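Local coordinates for Blr6230 protein (Bradyrhizobium diazoefficiens USDA 110, PDB 5NGG), which probably hydrolyses beta-lactam antibiotics at a zinc centre, as a subclass B3 metallo-beta-lactamase, at residues G176-P179 with G180-S183. Numbering follows the deposited sequence.
Sequences GHSP and GCTS. With ZN (zinc ion), chain D.
A buried type I beta turn, running from S178 to C181, folds the loop after strand 167-173 back on itself just before strand 182-190 begins. It is closed by a weak backbone hydrogen bond from C181 N to S178 O, 3.4 Å long but nearly straight at the hydrogen (165°). P179 and G180 occupy the two corner positions. In one of the two conformers of S178, its OG lies 3.4 Å from C181 CB. There it also approaches C181 N, but at an angle too poor for a hydrogen bond, and bonds instead to the carboxylate of D127, whose other oxygen receives G180 N. D127 thus holds the corner of the turn through G180 and, in that conformer, its start as well. On the strand side, T182 OG1 donates to G180 O at 2.8 Å, tilted 27° from the carbonyl plane. The sulfur of C181 extends anti to its backbone N (chi1 -151°) and lies 4.2 Å from H177 CB, a loose contact at the base of the metal-binding side chain, and its disulfide to C201 ties the turn to the loop after strand 193-199. The ring of H177, held anti to the backbone N, reaches the metal, and NE2 binds zinc at 2.1 Å. The ring's other nitrogen, ND1, hydrogen-bonds to the carbonyl of T204, a second-shell contact that, with the metal bond, holds the ring's rotation and probably strengthens its donation to the metal. H101, H103 and a water 1.9 Å from the zinc complete the coordination. This three-histidine zinc site, with its third ligand presented by a Gly-His-Ser-Pro-Gly loop, is characteristic of metallo-beta-lactamases of this subclass.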
loop_
_atom_site.group_PDB
_atom_site.type_symbol
_atom_site.label_atom_id
_atom_site.label_comp_id
_atom_site.label_asym_id
_atom_site.label_seq_id
_atom_site.Cartn_x
_atom_site.Cartn_y
_atom_site.Cartn_z
ATOM N N GLY A 176 -3.407 3.615 11.527
ATOM C CA GLY A 176 -2.198 3.761 12.348
ATOM C C GLY A 176 -1.145 4.438 11.515
ATOM O O GLY A 176 -0.813 5.608 11.732
ATOM N N HIS A 177 -0.646 3.737 10.498
ATOM C CA HIS A 177 0.362 4.325 9.639
ATOM C C HIS A 177 -0.207 5.593 8.936
ATOM O O HIS A 177 0.536 6.553 8.690
ATOM C CB HIS A 177 0.880 3.267 8.646
ATOM C CG HIS A 177 1.941 3.772 7.732
ATOM N ND1 HIS A 177 3.275 3.821 8.060
ATOM C CD2 HIS A 177 1.839 4.297 6.498
ATOM C CE1 HIS A 177 3.950 4.331 7.037
ATOM N NE2 HIS A 177 3.102 4.645 6.084
ATOM N N SER A 178 -1.498 5.566 8.599
ATOM C CA SER A 178 -2.249 6.769 8.252
ATOM C C SER A 178 -3.637 6.610 8.864
ATOM O O SER A 178 -4.042 5.486 9.193
ATOM C CB SER A 178 -2.344 6.958 6.733
ATOM O OG SER A 178 -3.280 6.044 6.160
ATOM N N PRO A 179 -4.388 7.708 8.994
ATOM C CA PRO A 179 -5.700 7.574 9.632
ATOM C C PRO A 179 -6.710 6.739 8.842
ATOM O O PRO A 179 -7.589 6.110 9.446
ATOM C CB PRO A 179 -6.158 9.027 9.837
ATOM C CG PRO A 179 -5.371 9.810 8.858
ATOM C CD PRO A 179 -4.042 9.124 8.753
ATOM N N GLY A 180 -6.582 6.758 7.523
ATOM C CA GLY A 180 -7.485 6.041 6.623
ATOM C C GLY A 180 -6.867 4.829 5.946
ATOM O O GLY A 180 -7.431 4.338 4.967
ATOM N N CYS A 181 -5.769 4.312 6.500
ATOM C CA CYS A 181 -5.046 3.163 5.949
ATOM C C CYS A 181 -6.031 1.981 5.777
ATOM O O CYS A 181 -6.704 1.591 6.764
ATOM C CB CYS A 181 -3.932 2.821 6.953
ATOM S SG CYS A 181 -2.393 2.054 6.389
ATOM N N THR A 182 -6.118 1.480 4.543
ATOM C CA THR A 182 -7.088 0.456 4.165
ATOM C C THR A 182 -6.348 -0.721 3.566
ATOM O O THR A 182 -5.610 -0.581 2.587
ATOM C CB THR A 182 -8.093 1.022 3.155
ATOM O OG1 THR A 182 -8.756 2.161 3.742
ATOM C CG2 THR A 182 -9.140 -0.012 2.762
ATOM N N SER A 183 -6.556 -1.887 4.149
ATOM C CA SER A 183 -6.043 -3.144 3.624
ATOM C C SER A 183 -7.133 -3.816 2.801
ATOM O O SER A 183 -8.277 -3.887 3.222
ATOM C CB SER A 183 -5.599 -4.053 4.770
ATOM O OG SER A 183 -4.522 -3.458 5.501
HETATM ZN ZN ZN D . 3.326 5.569 4.248
HETATM O O HOH W 1 4.833 5.566 3.171
#